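Local coordinates for putative cytoplasmic protein (Salmonella enterica subsp. enterica serovar Typhimurium, PDB 4IQN), which is of unknown function, a putative cytoplasmic protein belonging to a family defined by an uncharacterised domain, at residues 95-100 with 107-112; 135-140 with 157-162. One frame throughout, in Å; residues are numbered along the deposited sequence.

Contact 1: 95-100 with 107-112; sequences EAYYGV and IDIEDL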
loop_
_atom_site.group_PDB
_atom_site.type_symbol
_atom_site.label_atom_id
_atom_site.label_comp_id
_atom_site.label_asym_id
_atom_site.label_seq_id
_atom_site.Cartn_x
_atom_site.Cartn_y
_atom_site.Cartn_z
ATOM N N GLU A 95 -7.300 -10.915 2.534
ATOM C CA GLU A 95 -8.255 -9.809 2.648
ATOM C C GLU A 95 -9.509 -10.120 1.839
ATOM O O GLU A 95 -10.612 -9.911 2.306
ATOM C CB GLU A 95 -7.615 -8.506 2.167
ATOM C CG GLU A 95 -6.520 -7.966 3.084
ATOM C CD GLU A 95 -5.096 -8.557 2.876
ATOM O OE1 GLU A 95 -4.920 -9.508 2.063
ATOM O OE2 GLU A 95 -4.160 -8.027 3.554
ATOM N N ALA A 96 -9.330 -10.670 0.641
ATOM C CA ALA A 96 -10.469 -11.060 -0.220
ATOM C C ALA A 96 -11.323 -12.170 0.365
ATOM O O ALA A 96 -12.558 -12.143 0.298
ATOM C CB ALA A 96 -9.963 -11.485 -1.604
ATOM N N TYR A 97 -10.650 -13.160 0.925
ATOM C CA TYR A 97 -11.286 -14.280 1.564
ATOM C C TYR A 97 -12.118 -13.846 2.776
ATOM O O TYR A 97 -13.309 -14.204 2.906
ATOM C CB TYR A 97 -10.210 -15.245 1.991
ATOM C CG TYR A 97 -10.657 -16.644 2.227
ATOM C CD1 TYR A 97 -11.190 -17.394 1.193
ATOM C CD2 TYR A 97 -10.517 -17.231 3.456
ATOM C CE1 TYR A 97 -11.562 -18.708 1.381
ATOM C CE2 TYR A 97 -10.897 -18.551 3.667
ATOM C CZ TYR A 97 -11.422 -19.290 2.617
ATOM O OH TYR A 97 -11.821 -20.609 2.760
ATOM N N TYR A 98 -11.502 -13.042 3.636
ATOM C CA TYR A 98 -12.220 -12.451 4.781
ATOM C C TYR A 98 -13.371 -11.545 4.280
ATOM O O TYR A 98 -14.420 -11.436 4.937
ATOM C CB TYR A 98 -11.236 -11.700 5.716
ATOM C CG TYR A 98 -11.910 -10.651 6.525
ATOM C CD1 TYR A 98 -12.558 -10.979 7.728
ATOM C CD2 TYR A 98 -11.971 -9.318 6.081
ATOM C CE1 TYR A 98 -13.222 -10.018 8.479
ATOM C CE2 TYR A 98 -12.631 -8.346 6.830
ATOM C CZ TYR A 98 -13.255 -8.704 8.022
ATOM O OH TYR A 98 -13.892 -7.767 8.740
ATOM N N GLY A 99 -13.189 -10.904 3.131
ATOM C CA GLY A 99 -14.168 -9.959 2.593
ATOM C C GLY A 99 -15.528 -10.557 2.262
ATOM O O GLY A 99 -16.540 -9.881 2.343
ATOM N N VAL A 100 -15.543 -11.821 1.847
ATOM C CA VAL A 100 -16.795 -12.506 1.581
ATOM C C VAL A 100 -17.184 -13.420 2.732
ATOM O O VAL A 100 -18.030 -14.300 2.576
ATOM C CB VAL A 100 -16.816 -13.242 0.231
ATOM C CG1 VAL A 100 -16.903 -12.243 -0.911
ATOM C CG2 VAL A 100 -15.580 -14.146 0.074
ATOM N N ILE A 107 -13.072 -23.679 6.018
ATOM C CA ILE A 107 -12.338 -24.139 4.848
ATOM C C ILE A 107 -11.069 -23.339 4.814
ATOM O O ILE A 107 -11.128 -22.112 4.836
ATOM C CB ILE A 107 -13.123 -23.888 3.545
ATOM C CG1 ILE A 107 -14.505 -24.516 3.674
ATOM C CG2 ILE A 107 -12.342 -24.395 2.337
ATOM C CD1 ILE A 107 -14.990 -25.267 2.471
ATOM N N ASP A 108 -9.934 -24.038 4.778
ATOM C CA ASP A 108 -8.616 -23.410 4.683
ATOM C C ASP A 108 -8.494 -22.669 3.353
ATOM O O ASP A 108 -8.829 -23.219 2.288
ATOM C CB ASP A 108 -7.488 -24.471 4.780
ATOM C CG ASP A 108 -7.369 -25.118 6.197
ATOM O OD1 ASP A 108 -7.733 -24.470 7.209
ATOM O OD2 ASP A 108 -6.879 -26.276 6.305
ATOM N N ILE A 109 -8.000 -21.425 3.408
ATOM C CA ILE A 109 -7.860 -20.602 2.213
ATOM C C ILE A 109 -7.082 -21.340 1.106
ATOM O O ILE A 109 -7.411 -21.232 -0.069
ATOM C CB ILE A 109 -7.263 -19.213 2.541
ATOM C CG1 ILE A 109 -7.382 -18.279 1.332
ATOM C CG2 ILE A 109 -5.807 -19.335 3.018
ATOM C CD1 ILE A 109 -7.070 -16.830 1.628
ATOM N N GLU A 110 -6.074 -22.115 1.506
ATOM C CA GLU A 110 -5.227 -22.857 0.559
ATOM C C GLU A 110 -6.063 -23.736 -0.376
ATOM O O GLU A 110 -5.764 -23.833 -1.556
ATOM C CB GLU A 110 -4.184 -23.702 1.302
ATOM C CG GLU A 110 -3.137 -22.876 2.060
ATOM C CD GLU A 110 -3.541 -22.389 3.475
ATOM O OE1 GLU A 110 -4.630 -22.741 4.001
ATOM O OE2 GLU A 110 -2.739 -21.621 4.073
ATOM N N ASP A 111 -7.126 -24.338 0.148
ATOM C CA ASP A 111 -8.034 -25.184 -0.655
ATOM C C ASP A 111 -8.821 -24.406 -1.717
ATOM O O ASP A 111 -9.363 -25.008 -2.659
ATOM C CB ASP A 111 -9.026 -25.943 0.250
ATOM C CG ASP A 111 -8.337 -26.915 1.207
ATOM O OD1 ASP A 111 -7.130 -27.204 1.064
ATOM O OD2 ASP A 111 -9.003 -27.392 2.129
ATOM N N LEU A 112 -8.907 -23.087 -1.570
ATOM C CA LEU A 112 -9.710 -22.286 -2.503
ATOM C C LEU A 112 -8.907 -21.279 -3.354
ATOM O O LEU A 112 -9.491 -20.487 -4.106
ATOM C CB LEU A 112 -10.856 -21.626 -1.734
ATOM C CG LEU A 112 -11.965 -22.631 -1.342
ATOM C CD1 LEU A 112 -12.967 -21.980 -0.412
ATOM C CD2 LEU A 112 -12.696 -23.209 -2.551
#
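Y97 reaches from the helix 93-99 into the loop 107-112 and meets it twice over, with its hydroxyl and with its ring. The phenol OH of Y97 donates to the carbonyl O of I107 at 2.7 Å; the hydroxyl approaches from above the carbonyl plane, 53° out of it. One face of the ring lies under I109, whose CG1 stands 3.8 Å from the ring centroid in a CH-pi contact only 13° off the normal. The two side chains run past each other in opposite directions, which carries I109 CD1 back along the tyrosine to 3.5 Å from Y97 CB. With chi1 of -159°, CG of Y97 is anti to the backbone N, and the ring extends away from the helix toward the loop. After helix 93-99 the chain turns back so that residues 107-112 face the helix, the bonds from D111 N to D108 O and from L112 N to I109 O making successive turns. L112 CD1 lies near the ring plane at its edge, 3.6 Å from Y97 OH. Tyrosine suits this place because it joins a broad apolar face to a polar tip. F216 of the helix 214-217 also touches both Y97 and L112.

Contact 2: 135-140 with 157-162; sequences AIFIYI and NEFWLA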
loop_
_atom_site.group_PDB
_atom_site.type_symbol
_atom_site.label_atom_id
_atom_site.label_comp_id
_atom_site.label_asym_id
_atom_site.label_seq_id
_atom_site.Cartn_x
_atom_site.Cartn_y
_atom_site.Cartn_z
ATOM N N ALA A 135 -7.978 -2.464 4.021
ATOM C CA ALA A 135 -6.593 -2.747 3.579
ATOM C C ALA A 135 -6.106 -1.607 2.702
ATOM O O ALA A 135 -6.872 -1.073 1.871
ATOM C CB ALA A 135 -6.536 -4.092 2.813
ATOM N N ILE A 136 -4.818 -1.252 2.831
ATOM C CA ILE A 136 -4.234 -0.172 2.093
ATOM C C ILE A 136 -3.012 -0.770 1.376
ATOM O O ILE A 136 -2.275 -1.564 1.996
ATOM C CB ILE A 136 -3.686 0.926 3.038
ATOM C CG1 ILE A 136 -4.722 1.449 4.050
ATOM C CG2 ILE A 136 -3.043 2.064 2.284
ATOM C CD1 ILE A 136 -5.890 2.100 3.401
ATOM N N PHE A 137 -2.807 -0.393 0.105
ATOM C CA PHE A 137 -1.678 -0.930 -0.678
ATOM C C PHE A 137 -1.062 0.196 -1.481
ATOM O O PHE A 137 -1.735 1.120 -1.933
ATOM C CB PHE A 137 -2.112 -1.994 -1.687
ATOM C CG PHE A 137 -3.011 -3.050 -1.152
ATOM C CD1 PHE A 137 -2.511 -4.233 -0.630
ATOM C CD2 PHE A 137 -4.387 -2.893 -1.195
ATOM C CE1 PHE A 137 -3.340 -5.212 -0.132
ATOM C CE2 PHE A 137 -5.214 -3.868 -0.730
ATOM C CZ PHE A 137 -4.711 -5.029 -0.182
ATOM N N ILE A 138 0.241 0.124 -1.674
ATOM C CA ILE A 138 0.876 0.887 -2.673
ATOM C C ILE A 138 0.742 0.070 -3.955
ATOM O O ILE A 138 1.078 -1.137 -3.977
ATOM C CB ILE A 138 2.358 1.184 -2.336
ATOM C CG1 ILE A 138 2.522 1.757 -0.922
ATOM C CG2 ILE A 138 2.911 2.170 -3.321
ATOM C CD1 ILE A 138 3.985 1.996 -0.576
ATOM N N TYR A 139 0.252 0.727 -4.994
ATOM C CA TYR A 139 -0.098 0.076 -6.267
ATOM C C TYR A 139 1.052 0.285 -7.216
ATOM O O TYR A 139 1.245 1.393 -7.717
ATOM C CB TYR A 139 -1.389 0.718 -6.830
ATOM C CG TYR A 139 -2.192 -0.157 -7.743
ATOM C CD1 TYR A 139 -2.764 -1.343 -7.283
ATOM C CD2 TYR A 139 -2.414 0.197 -9.075
ATOM C CE1 TYR A 139 -3.519 -2.167 -8.140
ATOM C CE2 TYR A 139 -3.176 -0.632 -9.928
ATOM C CZ TYR A 139 -3.719 -1.810 -9.458
ATOM O OH TYR A 139 -4.476 -2.638 -10.305
ATOM N N ILE A 140 1.845 -0.774 -7.458
ATOM C CA ILE A 140 3.120 -0.604 -8.142
ATOM C C ILE A 140 2.945 -0.631 -9.671
ATOM O O ILE A 140 3.079 -1.663 -10.304
ATOM C CB ILE A 140 4.104 -1.678 -7.704
ATOM C CG1 ILE A 140 4.231 -1.750 -6.187
ATOM C CG2 ILE A 140 5.489 -1.457 -8.349
ATOM C CD1 ILE A 140 4.688 -0.476 -5.473
ATOM N N ASN A 157 -15.442 -6.839 -0.233
ATOM C CA ASN A 157 -15.165 -7.307 -1.572
ATOM C C ASN A 157 -14.733 -6.273 -2.581
ATOM O O ASN A 157 -14.558 -6.623 -3.739
ATOM C CB ASN A 157 -16.443 -7.921 -2.132
ATOM C CG ASN A 157 -17.572 -6.908 -2.199
ATOM O OD1 ASN A 157 -17.907 -6.303 -1.174
ATOM N ND2 ASN A 157 -18.133 -6.679 -3.398
ATOM N N GLU A 158 -14.572 -5.017 -2.156
ATOM C CA GLU A 158 -14.323 -3.902 -3.081
ATOM C C GLU A 158 -12.830 -3.511 -3.076
ATOM O O GLU A 158 -12.184 -3.513 -2.028
ATOM C CB GLU A 158 -15.162 -2.665 -2.694
ATOM C CG GLU A 158 -16.682 -2.842 -2.732
ATOM C CD GLU A 158 -17.272 -2.669 -4.117
ATOM O OE1 GLU A 158 -16.560 -2.250 -5.049
ATOM O OE2 GLU A 158 -18.470 -2.958 -4.281
ATOM N N PHE A 159 -12.310 -3.177 -4.248
ATOM C CA PHE A 159 -10.895 -2.770 -4.386
ATOM C C PHE A 159 -10.852 -1.583 -5.325
ATOM O O PHE A 159 -11.428 -1.655 -6.399
ATOM C CB PHE A 159 -10.100 -3.957 -4.984
ATOM C CG PHE A 159 -8.621 -3.705 -5.141
ATOM C CD1 PHE A 159 -8.151 -2.832 -6.096
ATOM C CD2 PHE A 159 -7.709 -4.384 -4.348
ATOM C CE1 PHE A 159 -6.792 -2.596 -6.245
ATOM C CE2 PHE A 159 -6.359 -4.152 -4.483
ATOM C CZ PHE A 159 -5.898 -3.262 -5.431
ATOM N N TRP A 160 -10.235 -0.474 -4.923
ATOM C CA TRP A 160 -10.199 0.738 -5.739
ATOM C C TRP A 160 -8.967 1.612 -5.526
ATOM O O TRP A 160 -8.359 1.578 -4.475
ATOM C CB TRP A 160 -11.457 1.608 -5.480
ATOM C CG TRP A 160 -11.538 2.221 -4.107
ATOM C CD1 TRP A 160 -11.246 3.521 -3.775
ATOM C CD2 TRP A 160 -12.016 1.605 -2.899
ATOM N NE1 TRP A 160 -11.483 3.732 -2.444
ATOM C CE2 TRP A 160 -11.943 2.584 -1.876
ATOM C CE3 TRP A 160 -12.444 0.319 -2.564
ATOM C CZ2 TRP A 160 -12.270 2.317 -0.565
ATOM C CZ3 TRP A 160 -12.808 0.056 -1.244
ATOM C CH2 TRP A 160 -12.733 1.065 -0.267
ATOM N N LEU A 161 -8.628 2.399 -6.534
ATOM C CA LEU A 161 -7.571 3.412 -6.408
ATOM C C LEU A 161 -8.112 4.590 -5.614
ATOM O O LEU A 161 -9.212 5.098 -5.879
ATOM C CB LEU A 161 -7.073 3.908 -7.724
ATOM C CG LEU A 161 -5.837 3.339 -8.363
ATOM C CD1 LEU A 161 -5.245 4.491 -9.151
ATOM C CD2 LEU A 161 -4.811 2.681 -7.469
ATOM N N ALA A 162 -7.331 4.995 -4.648
ATOM C CA ALA A 162 -7.753 5.975 -3.674
ATOM C C ALA A 162 -6.789 7.204 -3.656
ATOM O O ALA A 162 -6.739 7.959 -4.655
ATOM C CB ALA A 162 -7.936 5.280 -2.347
#
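F159 reaches toward both F137 and Y139, its ring at the apex of a triangle of three, and together they form an aromatic cluster on one side of the sheet. Its pairing with F137 is nearly parallel, the planes at 23°, but the rings are offset so much that little of either lies over the other: the centroids are 5.8 Å apart, and the closest atoms are F137 CE2 and F159 CE2 at 3.9 Å. Toward Y139 the arrangement is different. The planes are inclined at 54° with centroids 6.0 Å apart, and CE1 of Y139 comes to the edge of the F159 ring, 3.8 Å from F159 CZ. CG of F159 is anti to the backbone N, which carries the extended side chain toward strand 135-140.

These strands are not neighbours in the sheet. Strand 151-155 lies between them in the four-stranded antiparallel sheet, and their axes approach to 9.3 Å at 42°. No hydrogen bond links the two segments, and long side chains must reach over the intervening strand. Phenylalanine suits 137 and 159 because its flat, apolar ring is long enough to do so and needs no polar partner. F137 and Y139, two residues apart on one strand, direct their side chains to the same side of the sheet, as do F159 and L161 on the other.

The aliphatic part of the contact belongs to L161. Its CD2 methyl approaches Y139 from the direction of the CB end, 3.8 Å from CD2 of Y139, the two side chains lying roughly perpendicular. A branched leucine suits this position, as one methyl can rest against the tyrosine ring while the side chain also touches L207 and N199 of the helix 190-207. Y139 likewise meets L206 and L207 of that helix, and its hydroxyl, the polar end of an otherwise apolar group, is hydrogen-bonded to E210 OE2.

How the contacts relate
Both segments of contact 1 come earlier in the chain than either segment of contact 2, with strand 124-128 in the interval; the centres of the two contacts are about 18 Å apart. Contact 2 lies near the middle of the molecule, its centre about 7 Å from the chain centre, whereas the centre of contact 1 is about 20 Å from the centre of the chain, where a helix and its following loop form a peripheral part. They nevertheless touch: E95 CG packs 3.9 Å from A135 CB. The same helix also meets the sheet elsewhere: E95 forms a salt bridge with R127 of strand 124-128 and touches M154 of strand 151-155. The helix 93-99 thus links the outlying loop to the sheet.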